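Local structure of beta sliding clamp (Pseudomonas aeruginosa, 6AMS) at residues 49-54 against 231-236; 161-166 against 189-194; 278-283 against 321-326; 286-291 against 310-315. The protein probably encircles DNA as a ring-shaped head-to-tail homodimer and tethers DNA polymerases and other proteins to it, making replication processive. All coordinates share one frame; numbering follows the deposited sequence.

Interaction 1 of 4, residues 49-54 against 231-236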
loop_
_atom_site.group_PDB
_atom_site.type_symbol
_atom_site.label_atom_id
_atom_site.label_comp_id
_atom_site.label_asym_id
_atom_site.label_seq_id
_atom_site.Cartn_x
_atom_site.Cartn_y
_atom_site.Cartn_z
ATOM N N LEU A 49 -5.220 -0.551 25.576
ATOM C CA LEU A 49 -4.789 -0.901 26.949
ATOM C C LEU A 49 -3.365 -0.451 27.291
ATOM O O LEU A 49 -2.915 -0.617 28.414
ATOM C CB LEU A 49 -5.028 -2.369 27.356
ATOM C CG LEU A 49 -6.409 -2.978 27.142
ATOM C CD1 LEU A 49 -6.306 -4.485 27.011
ATOM C CD2 LEU A 49 -7.347 -2.595 28.272
ATOM N N GLU A 50 -2.670 0.122 26.318
ATOM C CA GLU A 50 -1.328 0.626 26.532
ATOM C C GLU A 50 -1.362 2.130 26.358
ATOM O O GLU A 50 -0.702 2.879 27.064
ATOM C CB GLU A 50 -0.363 0.015 25.512
ATOM C CG GLU A 50 1.042 0.602 25.546
ATOM C CD GLU A 50 1.908 0.171 24.373
ATOM O OE1 GLU A 50 2.072 -1.047 24.156
ATOM O OE2 GLU A 50 2.444 1.056 23.673
ATOM N N VAL A 51 -2.185 2.553 25.412
ATOM C CA VAL A 51 -2.325 3.946 25.056
ATOM C C VAL A 51 -3.786 4.358 25.081
ATOM O O VAL A 51 -4.646 3.615 24.638
ATOM C CB VAL A 51 -1.738 4.170 23.644
ATOM C CG1 VAL A 51 -2.165 5.493 23.035
ATOM C CG2 VAL A 51 -0.228 4.053 23.676
ATOM N N GLU A 52 -4.071 5.518 25.652
ATOM C CA GLU A 52 -5.419 6.037 25.644
ATOM C C GLU A 52 -5.397 7.394 24.952
ATOM O O GLU A 52 -4.561 8.233 25.256
ATOM C CB GLU A 52 -5.985 6.163 27.053
ATOM C CG GLU A 52 -7.492 6.325 27.058
ATOM C CD GLU A 52 -8.060 6.560 28.438
ATOM O OE1 GLU A 52 -7.996 7.704 28.924
ATOM O OE2 GLU A 52 -8.591 5.600 29.025
ATOM N N LEU A 53 -6.302 7.595 24.005
ATOM C CA LEU A 53 -6.387 8.860 23.295
ATOM C C LEU A 53 -7.775 9.470 23.478
ATOM O O LEU A 53 -8.785 8.793 23.323
ATOM C CB LEU A 53 -6.049 8.672 21.818
ATOM C CG LEU A 53 -5.881 9.922 20.958
ATOM C CD1 LEU A 53 -4.907 10.901 21.589
ATOM C CD2 LEU A 53 -5.431 9.546 19.560
ATOM N N VAL A 54 -7.813 10.757 23.801
ATOM C CA VAL A 54 -9.072 11.457 24.013
ATOM C C VAL A 54 -9.201 12.690 23.126
ATOM O O VAL A 54 -8.289 13.504 23.031
ATOM C CB VAL A 54 -9.249 11.850 25.490
ATOM C CG1 VAL A 54 -10.548 12.606 25.708
ATOM C CG2 VAL A 54 -9.191 10.615 26.370
ATOM N N PHE A 231 -6.080 17.035 21.598
ATOM C CA PHE A 231 -6.111 15.752 22.276
ATOM C C PHE A 231 -5.308 15.611 23.558
ATOM O O PHE A 231 -4.421 16.399 23.847
ATOM C CB PHE A 231 -5.562 14.711 21.301
ATOM C CG PHE A 231 -4.103 14.890 21.003
ATOM C CD1 PHE A 231 -3.146 14.392 21.863
ATOM C CD2 PHE A 231 -3.691 15.585 19.886
ATOM C CE1 PHE A 231 -1.805 14.568 21.606
ATOM C CE2 PHE A 231 -2.350 15.766 19.619
ATOM C CZ PHE A 231 -1.406 15.257 20.481
ATOM N N THR A 232 -5.650 14.581 24.321
ATOM C CA THR A 232 -4.920 14.223 25.525
ATOM C C THR A 232 -4.525 12.766 25.306
ATOM O O THR A 232 -5.367 11.892 25.143
ATOM C CB THR A 232 -5.707 14.409 26.832
ATOM O OG1 THR A 232 -6.941 13.699 26.759
ATOM C CG2 THR A 232 -5.989 15.869 27.087
ATOM N N PHE A 233 -3.225 12.534 25.287
ATOM C CA PHE A 233 -2.645 11.235 25.031
ATOM C C PHE A 233 -2.038 10.667 26.269
ATOM O O PHE A 233 -1.394 11.324 26.941
ATOM C CB PHE A 233 -1.594 11.417 23.937
ATOM C CG PHE A 233 -0.671 10.249 23.718
ATOM C CD1 PHE A 233 0.406 10.042 24.525
ATOM C CD2 PHE A 233 -0.810 9.446 22.629
ATOM C CE1 PHE A 233 1.268 9.012 24.304
ATOM C CE2 PHE A 233 0.061 8.424 22.389
ATOM C CZ PHE A 233 1.097 8.200 23.228
ATOM N N THR A 234 -2.288 9.425 26.578
ATOM C CA THR A 234 -1.701 8.796 27.744
ATOM C C THR A 234 -1.178 7.422 27.389
ATOM O O THR A 234 -1.862 6.639 26.753
ATOM C CB THR A 234 -2.723 8.696 28.903
ATOM O OG1 THR A 234 -3.139 10.008 29.275
ATOM C CG2 THR A 234 -2.080 8.080 30.127
ATOM N N SER A 235 0.051 7.146 27.786
ATOM C CA SER A 235 0.677 5.860 27.499
ATOM C C SER A 235 1.165 5.292 28.797
ATOM O O SER A 235 1.684 6.020 29.618
ATOM C CB SER A 235 1.839 6.030 26.512
ATOM O OG SER A 235 2.463 4.793 26.297
ATOM N N LYS A 236 1.119 3.985 28.912
ATOM C CA LYS A 236 1.774 3.264 29.985
ATOM C C LYS A 236 3.267 3.226 29.616
ATOM O O LYS A 236 3.643 3.299 28.487
ATOM C CB LYS A 236 1.292 1.826 30.090
ATOM C CG LYS A 236 0.092 1.606 30.964
ATOM C CD LYS A 236 -0.287 0.152 30.936
ATOM C CE LYS A 236 -1.048 -0.263 32.184
ATOM N NZ LYS A 236 -0.902 -1.707 32.528
#

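Interaction 2 of 4, residues 161-166 against 189-194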
loop_
_atom_site.group_PDB
_atom_site.type_symbol
_atom_site.label_atom_id
_atom_site.label_comp_id
_atom_site.label_asym_id
_atom_site.label_seq_id
_atom_site.Cartn_x
_atom_site.Cartn_y
_atom_site.Cartn_z
ATOM N N GLU A 161 14.520 11.329 28.530
ATOM C CA GLU A 161 15.278 11.705 29.721
ATOM C C GLU A 161 15.317 13.221 29.848
ATOM O O GLU A 161 15.658 13.924 28.877
ATOM C CB GLU A 161 16.707 11.184 29.586
ATOM C CG GLU A 161 17.684 11.595 30.683
ATOM C CD GLU A 161 19.090 11.136 30.381
ATOM O OE1 GLU A 161 19.421 9.981 30.734
ATOM O OE2 GLU A 161 19.854 11.942 29.788
ATOM N N VAL A 162 14.987 13.711 31.040
ATOM C CA VAL A 162 15.178 15.111 31.368
ATOM C C VAL A 162 16.312 15.247 32.384
ATOM O O VAL A 162 16.326 14.564 33.429
ATOM C CB VAL A 162 13.898 15.718 31.962
ATOM C CG1 VAL A 162 14.126 17.183 32.297
ATOM C CG2 VAL A 162 12.746 15.532 30.993
ATOM N N ASN A 163 17.264 16.122 32.077
ATOM C CA ASN A 163 18.453 16.290 32.931
ATOM C C ASN A 163 19.084 17.621 32.685
ATOM O O ASN A 163 19.361 17.989 31.536
ATOM C CB ASN A 163 19.502 15.216 32.637
ATOM C CG ASN A 163 20.516 15.070 33.752
ATOM O OD1 ASN A 163 20.390 15.686 34.808
ATOM N ND2 ASN A 163 21.526 14.238 33.520
ATOM N N GLY A 164 19.354 18.337 33.770
ATOM C CA GLY A 164 19.643 19.759 33.660
ATOM C C GLY A 164 18.413 20.339 33.003
ATOM O O GLY A 164 17.290 20.028 33.415
ATOM N N GLY A 165 18.601 21.125 31.954
ATOM C CA GLY A 165 17.448 21.656 31.194
ATOM C C GLY A 165 17.131 20.864 29.937
ATOM O O GLY A 165 16.420 21.384 29.066
ATOM N N THR A 166 17.698 19.652 29.816
ATOM C CA THR A 166 17.863 18.994 28.505
ATOM C C THR A 166 16.861 17.856 28.371
ATOM O O THR A 166 16.705 17.026 29.285
ATOM C CB THR A 166 19.318 18.477 28.330
ATOM O OG1 THR A 166 20.187 19.604 28.218
ATOM C CG2 THR A 166 19.513 17.642 27.092
ATOM N N GLN A 189 16.105 19.917 38.075
ATOM C CA GLN A 189 15.553 19.055 39.097
ATOM C C GLN A 189 16.383 17.794 39.078
ATOM O O GLN A 189 17.540 17.814 38.691
ATOM C CB GLN A 189 14.126 18.736 38.757
ATOM N N ASP A 190 15.860 16.689 39.573
ATOM C CA ASP A 190 16.636 15.469 39.445
ATOM C C ASP A 190 16.472 14.841 38.063
ATOM O O ASP A 190 15.672 15.273 37.246
ATOM C CB ASP A 190 16.372 14.495 40.562
ATOM C CG ASP A 190 16.940 14.959 41.844
ATOM O OD1 ASP A 190 17.774 15.879 41.852
ATOM O OD2 ASP A 190 16.533 14.398 42.862
ATOM N N ARG A 191 17.306 13.877 37.753
ATOM C CA ARG A 191 17.147 13.220 36.474
ATOM C C ARG A 191 15.821 12.457 36.417
ATOM O O ARG A 191 15.381 11.859 37.363
ATOM C CB ARG A 191 18.321 12.324 36.152
ATOM C CG ARG A 191 18.577 12.225 34.670
ATOM C CD ARG A 191 19.615 11.182 34.379
ATOM N NE ARG A 191 19.180 9.888 34.863
ATOM C CZ ARG A 191 19.935 8.806 34.881
ATOM N NH1 ARG A 191 19.436 7.683 35.346
ATOM N NH2 ARG A 191 21.185 8.855 34.454
ATOM N N HIS A 192 15.160 12.544 35.300
ATOM C CA HIS A 192 13.923 11.880 35.117
ATOM C C HIS A 192 14.048 11.086 33.839
ATOM O O HIS A 192 14.412 11.637 32.809
ATOM C CB HIS A 192 12.801 12.886 34.992
ATOM C CG HIS A 192 12.215 13.310 36.291
ATOM N ND1 HIS A 192 12.361 14.577 36.787
ATOM C CD2 HIS A 192 11.482 12.634 37.198
ATOM C CE1 HIS A 192 11.771 14.658 37.955
ATOM N NE2 HIS A 192 11.217 13.497 38.223
ATOM N N GLN A 193 13.765 9.795 33.926
ATOM C CA GLN A 193 13.796 8.922 32.794
ATOM C C GLN A 193 12.522 8.143 32.672
ATOM O O GLN A 193 11.986 7.715 33.652
ATOM C CB GLN A 193 14.937 7.951 32.890
ATOM C CG GLN A 193 16.321 8.568 32.847
ATOM C CD GLN A 193 17.416 7.553 32.666
ATOM O OE1 GLN A 193 17.333 6.450 33.134
ATOM N NE2 GLN A 193 18.438 7.932 31.985
ATOM N N VAL A 194 11.993 8.054 31.463
ATOM C CA VAL A 194 10.843 7.181 31.178
ATOM C C VAL A 194 11.091 6.394 29.900
ATOM O O VAL A 194 11.783 6.859 29.009
ATOM C CB VAL A 194 9.493 7.942 31.055
ATOM C CG1 VAL A 194 9.175 8.669 32.352
ATOM C CG2 VAL A 194 9.477 8.915 29.865
#

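Interaction 3 of 4, residues 278-283 against 321-326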
loop_
_atom_site.group_PDB
_atom_site.type_symbol
_atom_site.label_atom_id
_atom_site.label_comp_id
_atom_site.label_asym_id
_atom_site.label_seq_id
_atom_site.Cartn_x
_atom_site.Cartn_y
_atom_site.Cartn_z
ATOM N N LYS A 278 19.115 -11.909 4.784
ATOM C CA LYS A 278 18.862 -11.930 6.226
ATOM C C LYS A 278 19.912 -11.165 7.065
ATOM O O LYS A 278 19.526 -10.373 7.937
ATOM C CB LYS A 278 18.718 -13.370 6.753
ATOM C CG LYS A 278 18.547 -13.461 8.281
ATOM C CD LYS A 278 18.403 -14.908 8.751
ATOM C CE LYS A 278 18.480 -15.018 10.274
ATOM N NZ LYS A 278 18.654 -16.446 10.674
ATOM N N TYR A 279 21.213 -11.411 6.838
ATOM C CA TYR A 279 22.280 -10.789 7.639
ATOM C C TYR A 279 22.753 -9.413 7.134
ATOM O O TYR A 279 23.303 -8.617 7.892
ATOM C CB TYR A 279 23.458 -11.763 7.823
ATOM C CG TYR A 279 23.054 -12.985 8.603
ATOM C CD1 TYR A 279 22.778 -12.879 9.972
ATOM C CD2 TYR A 279 22.919 -14.251 7.985
ATOM C CE1 TYR A 279 22.392 -13.992 10.722
ATOM C CE2 TYR A 279 22.552 -15.374 8.734
ATOM C CZ TYR A 279 22.292 -15.232 10.104
ATOM O OH TYR A 279 21.906 -16.317 10.854
ATOM N N ARG A 280 22.484 -9.120 5.872
ATOM C CA ARG A 280 22.801 -7.818 5.280
ATOM C C ARG A 280 24.206 -7.310 5.489
ATOM O O ARG A 280 24.413 -6.138 5.721
ATOM C CB ARG A 280 21.761 -6.787 5.720
ATOM C CG ARG A 280 20.329 -7.205 5.427
ATOM C CD ARG A 280 19.929 -6.916 3.995
ATOM N NE ARG A 280 19.686 -5.498 3.799
ATOM C CZ ARG A 280 19.394 -4.930 2.636
ATOM N NH1 ARG A 280 19.298 -5.649 1.542
ATOM N NH2 ARG A 280 19.192 -3.630 2.576
ATOM N N GLY A 281 25.163 -8.219 5.402
ATOM C CA GLY A 281 26.556 -7.880 5.571
ATOM C C GLY A 281 27.186 -7.131 4.419
ATOM O O GLY A 281 27.046 -7.476 3.264
ATOM N N ILE A 282 27.915 -6.094 4.769
ATOM C CA ILE A 282 28.608 -5.274 3.815
ATOM C C ILE A 282 30.039 -5.166 4.325
ATOM O O ILE A 282 30.267 -5.108 5.520
ATOM C CB ILE A 282 27.938 -3.894 3.703
ATOM C CG1 ILE A 282 27.891 -3.446 2.260
ATOM C CG2 ILE A 282 28.615 -2.867 4.586
ATOM C CD1 ILE A 282 26.812 -4.142 1.474
ATOM N N ARG A 283 31.002 -5.178 3.422
ATOM C CA ARG A 283 32.389 -5.075 3.816
ATOM C C ARG A 283 32.947 -3.734 3.394
ATOM O O ARG A 283 32.769 -3.299 2.272
ATOM C CB ARG A 283 33.211 -6.195 3.205
ATOM C CG ARG A 283 34.653 -6.205 3.665
ATOM C CD ARG A 283 35.468 -7.256 2.942
ATOM N NE ARG A 283 35.812 -6.836 1.593
ATOM C CZ ARG A 283 36.548 -7.554 0.757
ATOM N NH1 ARG A 283 37.009 -8.732 1.134
ATOM N NH2 ARG A 283 36.809 -7.101 -0.455
ATOM N N ASN A 321 26.123 -4.181 9.143
ATOM C CA ASN A 321 24.798 -4.432 8.608
ATOM C C ASN A 321 24.421 -3.187 7.813
ATOM O O ASN A 321 24.455 -2.088 8.343
ATOM C CB ASN A 321 23.837 -4.709 9.759
ATOM C CG ASN A 321 22.400 -4.880 9.324
ATOM O OD1 ASN A 321 21.887 -4.144 8.472
ATOM N ND2 ASN A 321 21.730 -5.821 9.949
ATOM N N VAL A 322 24.171 -3.367 6.521
ATOM C CA VAL A 322 23.888 -2.264 5.601
ATOM C C VAL A 322 22.593 -1.514 5.868
ATOM O O VAL A 322 22.492 -0.332 5.605
ATOM C CB VAL A 322 24.006 -2.692 4.113
ATOM C CG1 VAL A 322 22.796 -3.490 3.653
ATOM C CG2 VAL A 322 24.217 -1.482 3.225
ATOM N N SER A 323 21.611 -2.221 6.395
ATOM C CA SER A 323 20.325 -1.618 6.730
ATOM C C SER A 323 20.533 -0.595 7.826
ATOM O O SER A 323 19.944 0.485 7.781
ATOM C CB SER A 323 19.315 -2.659 7.198
ATOM O OG SER A 323 18.998 -3.550 6.129
ATOM N N TYR A 324 21.360 -0.936 8.806
ATOM C CA TYR A 324 21.653 -0.040 9.911
ATOM C C TYR A 324 22.284 1.250 9.408
ATOM O O TYR A 324 21.921 2.335 9.837
ATOM C CB TYR A 324 22.588 -0.705 10.920
ATOM C CG TYR A 324 22.018 -1.921 11.604
ATOM C CD1 TYR A 324 20.658 -2.161 11.618
ATOM C CD2 TYR A 324 22.845 -2.814 12.259
ATOM C CE1 TYR A 324 20.138 -3.268 12.248
ATOM C CE2 TYR A 324 22.333 -3.921 12.894
ATOM C CZ TYR A 324 20.980 -4.142 12.885
ATOM O OH TYR A 324 20.481 -5.248 13.523
ATOM N N LEU A 325 23.242 1.120 8.501
ATOM C CA LEU A 325 23.913 2.274 7.943
ATOM C C LEU A 325 22.910 3.134 7.184
ATOM O O LEU A 325 22.896 4.345 7.338
ATOM C CB LEU A 325 25.096 1.857 7.074
ATOM C CG LEU A 325 26.190 0.996 7.712
ATOM C CD1 LEU A 325 27.240 0.584 6.707
ATOM C CD2 LEU A 325 26.843 1.668 8.899
ATOM N N LEU A 326 22.072 2.506 6.367
ATOM C CA LEU A 326 21.016 3.242 5.645
ATOM C C LEU A 326 19.979 3.919 6.550
ATOM O O LEU A 326 19.485 4.989 6.197
ATOM C CB LEU A 326 20.256 2.327 4.677
ATOM C CG LEU A 326 21.078 1.849 3.505
ATOM C CD1 LEU A 326 20.374 0.705 2.813
ATOM C CD2 LEU A 326 21.349 2.984 2.542
#

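Interaction 4 of 4, residues 286-291 against 310-315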
loop_
_atom_site.group_PDB
_atom_site.type_symbol
_atom_site.label_atom_id
_atom_site.label_comp_id
_atom_site.label_asym_id
_atom_site.label_seq_id
_atom_site.Cartn_x
_atom_site.Cartn_y
_atom_site.Cartn_z
ATOM N N LEU A 286 38.669 0.796 4.068
ATOM C CA LEU A 286 38.958 2.202 4.160
ATOM C C LEU A 286 40.463 2.378 4.020
ATOM O O LEU A 286 41.261 1.666 4.642
ATOM C CB LEU A 286 38.466 2.754 5.506
ATOM C CG LEU A 286 38.682 4.238 5.732
ATOM C CD1 LEU A 286 37.791 5.086 4.858
ATOM C CD2 LEU A 286 38.427 4.567 7.184
ATOM N N SER A 287 40.838 3.339 3.188
ATOM C CA SER A 287 42.226 3.747 3.032
ATOM C C SER A 287 42.208 5.215 2.683
ATOM O O SER A 287 41.139 5.803 2.449
ATOM C CB SER A 287 42.896 2.932 1.917
ATOM O OG SER A 287 42.195 3.118 0.696
ATOM N N ASN A 288 43.390 5.806 2.650
ATOM C CA ASN A 288 43.541 7.244 2.384
ATOM C C ASN A 288 42.687 7.695 1.197
ATOM O O ASN A 288 42.838 7.198 0.078
ATOM C CB ASN A 288 45.021 7.586 2.187
ATOM C CG ASN A 288 45.829 7.483 3.493
ATOM O OD1 ASN A 288 45.295 7.520 4.622
ATOM N ND2 ASN A 288 47.128 7.320 3.345
ATOM N N GLY A 289 41.757 8.594 1.503
ATOM C CA GLY A 289 40.836 9.169 0.546
ATOM C C GLY A 289 40.011 8.182 -0.249
ATOM O O GLY A 289 39.664 8.474 -1.392
ATOM N N LEU A 290 39.638 7.058 0.358
ATOM C CA LEU A 290 38.920 6.026 -0.382
ATOM C C LEU A 290 38.159 5.022 0.498
ATOM O O LEU A 290 38.723 4.451 1.438
ATOM C CB LEU A 290 39.918 5.278 -1.276
ATOM C CG LEU A 290 39.320 4.319 -2.337
ATOM C CD1 LEU A 290 38.635 5.077 -3.471
ATOM C CD2 LEU A 290 40.377 3.368 -2.891
ATOM N N LEU A 291 36.891 4.794 0.138
ATOM C CA LEU A 291 36.053 3.749 0.743
ATOM C C LEU A 291 35.556 2.749 -0.300
ATOM O O LEU A 291 34.820 3.103 -1.236
ATOM C CB LEU A 291 34.854 4.379 1.448
ATOM C CG LEU A 291 33.930 3.462 2.248
ATOM C CD1 LEU A 291 34.644 2.860 3.444
ATOM C CD2 LEU A 291 32.714 4.281 2.674
ATOM N N GLU A 310 36.733 11.846 2.686
ATOM C CA GLU A 310 37.863 12.528 3.272
ATOM C C GLU A 310 38.299 11.677 4.436
ATOM O O GLU A 310 37.565 11.522 5.403
ATOM C CB GLU A 310 37.454 13.910 3.754
ATOM C CG GLU A 310 37.133 14.881 2.636
ATOM C CD GLU A 310 36.262 16.018 3.107
ATOM O OE1 GLU A 310 35.968 16.063 4.313
ATOM O OE2 GLU A 310 35.863 16.854 2.280
ATOM N N TYR A 311 39.509 11.139 4.340
ATOM C CA TYR A 311 40.060 10.280 5.373
ATOM C C TYR A 311 41.568 10.132 5.228
ATOM O O TYR A 311 42.081 9.922 4.130
ATOM C CB TYR A 311 39.404 8.885 5.346
ATOM C CG TYR A 311 40.103 7.909 6.258
ATOM C CD1 TYR A 311 40.100 8.108 7.625
ATOM C CD2 TYR A 311 40.858 6.865 5.751
ATOM C CE1 TYR A 311 40.772 7.259 8.468
ATOM C CE2 TYR A 311 41.533 6.006 6.591
ATOM C CZ TYR A 311 41.484 6.213 7.950
ATOM O OH TYR A 311 42.143 5.374 8.805
ATOM N N ASN A 312 42.280 10.276 6.338
ATOM C CA ASN A 312 43.740 10.091 6.351
ATOM C C ASN A 312 44.173 9.237 7.541
ATOM O O ASN A 312 43.956 9.610 8.693
ATOM C CB ASN A 312 44.433 11.461 6.412
ATOM C CG ASN A 312 45.683 11.514 5.548
ATOM O OD1 ASN A 312 45.606 11.450 4.301
ATOM N ND2 ASN A 312 46.842 11.624 6.193
ATOM N N GLY A 313 44.790 8.097 7.268
ATOM C CA GLY A 313 45.231 7.224 8.344
ATOM C C GLY A 313 45.338 5.787 7.929
ATOM O O GLY A 313 45.247 5.473 6.763
ATOM N N GLY A 314 45.512 4.919 8.918
ATOM C CA GLY A 314 45.678 3.480 8.710
ATOM C C GLY A 314 44.521 2.826 7.979
ATOM O O GLY A 314 43.373 3.295 8.027
ATOM N N ASN A 315 44.840 1.744 7.276
ATOM C CA ASN A 315 43.836 0.959 6.575
ATOM C C ASN A 315 42.921 0.301 7.589
ATOM O O ASN A 315 43.362 -0.045 8.685
ATOM C CB ASN A 315 44.474 -0.123 5.693
ATOM C CG ASN A 315 45.073 0.434 4.420
ATOM O OD1 ASN A 315 44.778 1.557 3.996
ATOM N ND2 ASN A 315 45.981 -0.340 3.832
#

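Interaction 1 of 4, residues 49-54 against 231-236
Thr-234 O accepts the shortest bond between the two strands: Glu-52 N sits 2.7 Å from it, in the carbonyl plane and nearly straight, with 167° at the hydrogen. The same oxygen is approached by the CA-H of Val-51, the CA lying 3.2 Å from Thr-234 O. In return Thr-234 N donates to Glu-52 O at 2.9 Å, making this a hydrogen-bonded antiparallel pair; Val-54 and Thr-232 form the next one. Beyond the other end, Lys-236 N reaches Glu-50 O at 2.8 Å. Here strand 51-58 pairs with strand 231-236, and a sheet of the N-terminal domain and one of the central domain join edge to edge into a single antiparallel sheet of eight strands, the interdomain seam found in ring-shaped DNA-processivity factors of this family.

On the face carrying Val-51, Leu-53, Phe-233 and Ser-235, the packing is mostly apolar. Val-51 turns CG1 anti to its backbone N (chi1 165°), which brings that methyl to 3.7 Å from Phe-233 CE2. Leu-53 CD1 serves both aromatic residues, meeting Phe-231 CB at 3.9 Å and lying at the edge of the Phe-233 ring. Leu-207 of helix 198-207 packs on Leu-53 and Phe-231 as well. On the other face Val-54 and Thr-232 run side by side, Val-54 CB 3.2 Å from Thr-232 OG1, which is also hydrogen-bonded to Arg-56 NH1.

Interaction 2 of 4, residues 161-166 against 189-194
Gln-193 NE2 donates to Glu-161 OE1 at 2.6 Å, the shortest polar contact between the two segments. The donor lies on the anti lone pair of the carboxylate oxygen, and amide and carboxylate are only 8° from coplanar, though the bond itself is bent to 145° at the hydrogen. Both residues stand on the same face of the antiparallel sheet that the central domain shares with the C-terminal domain, where strand 192-197, the outermost within this chain, pairs with strand 157-163. The backbone joins them at Val-162 and His-192, a hydrogen-bonded pair: Val-162 N to His-192 O measures 2.8 Å and His-192 N to Val-162 O 3.0 Å.

Glu-161 has further company, a weak hydrogen bond from Tyr-245 OH to OE1 and a long, weak ion pair from OE2 to Arg-168. Arg-191 bends at its third torsion (chi3 60°) and lays its guanidinium flat across the Gln-Glu pair. Gln-193 NE2 stands 3.3 Å above the guanidinium plane, over its centre, and the carboxylate is nearly parallel to it. Glu-161 OE1 and Arg-191 NE are 4.1 Å apart, but the oxygen is over a face, where no N-H points; the attraction is therefore probably one of charge alone. Behind the sheet, Val-162 packs on Leu-126 and Leu-219.

Past Val-162 the chain reverses in a type II' turn from Asn-163 to Thr-166. At its start the Asn-163 amide stands perpendicular to the guanidinium and rests on the arginine's aliphatic part, Asn-163 CG lying 3.6 Å from Arg-191 CG.

Interaction 3 of 4, residues 278-283 against 321-326
Arg-280 grips the start of helix 322-329 with both backbone and side chain. Its O accepts Val-322 N at 2.9 Å, almost straight at 170°, just where strand 281-287 of the C-terminal domain's sheet pairs with Asn-321, the N-cap of that helix. The arginine is bent at chi2 and again at chi3 (-82° and -75°), which folds it back over the first helical turn. NE then donates to Ser-323 OG at 3.1 Å, with the hydroxyl tilted slightly from the guanidinium plane.

Val-322 lies beneath that group. Its CG1, wedged between backbone N and carbonyl carbon, comes over one guanidinium face, 3.7 Å from Arg-280 NE. The other methyl, CG2, meets Ile-282 CD1 at 4.1 Å, while Phe-268 and Ala-272 of helix 261-272 also pack on Val-322.

Asn-321 OD1 caps the helix by accepting Tyr-324 N, from above the carbonyl plane, and more weakly Ser-323 N. Tyr-324 also touches Asp-173 and His-175 of the central domain, probably close to the groove in which relatives bind polymerase peptides. Its ring carries the capping amide on one face, Asn-321 CG standing 3.5 Å above the Tyr-324 ring plane.

Interaction 4 of 4, residues 286-291 against 310-315
Leu-286 sets its branched end squarely on the Tyr-311 ring. CD2 sits 3.5 Å from the Tyr-311 ring centroid and only 11° off the normal, a CH-pi contact, while CG presses on Tyr-311 CD2 at 3.4 Å. With CG anti to the backbone N (chi1 -179°), the leucine reaches across to a ring whose opposite face is approached by Gly-313 N. At the far end Tyr-311 OH donates to Gly-314 O, modelled at a rather short 2.5 Å, on a lone pair in the carbonyl plane, which probably helps to hold the ring's position.

Ser-287 comes next: its O lies at the ring's edge, and its CB is close to Asn-315 OD1. Asn-288 makes the straightest bond across the contact, OD1 receiving Gly-313 N at 2.8 Å and 175°, almost in line with the side-chain C=O. Gly-313 O is 3.0 Å from the same Asn-288 OD1, an acceptor facing an acceptor, which probably costs something. Gly-289, at positive phi, turns its N to Tyr-311 O at 3.0 Å. Leu-290 takes the chain away from the loop and packs on Arg-103 of the second subunit.

Residues 287-290 thus form a type II turn closing the hairpin of strands 281-287 and 290-296, and the loop with Gly-313 and Gly-314 wraps round its tip: a beta hairpin whose type II turn is packed against a loop tyrosine, in the C-terminal domain beside the neighbouring subunit's N-terminal domain.

From the N terminus, 49-54 is the first segment to wait for its partner: interaction 1 closes only at 231-236, a long loop that binds the N-terminal domain to the central one. Within that loop lies interaction 2, a short closure of 161-166 by 189-194 at the outermost strand of the sheet that the central and C-terminal domains share, about 22 Å away between centres. The chain then enters the C-terminal domain, where interaction 3 opens at 278-283 and closes at 321-326. Interaction 4 falls inside this second loop, and the two share strand 281-287, one near each end, with centres about 21 Å apart. No two loops cross; there are two nested pairs in series.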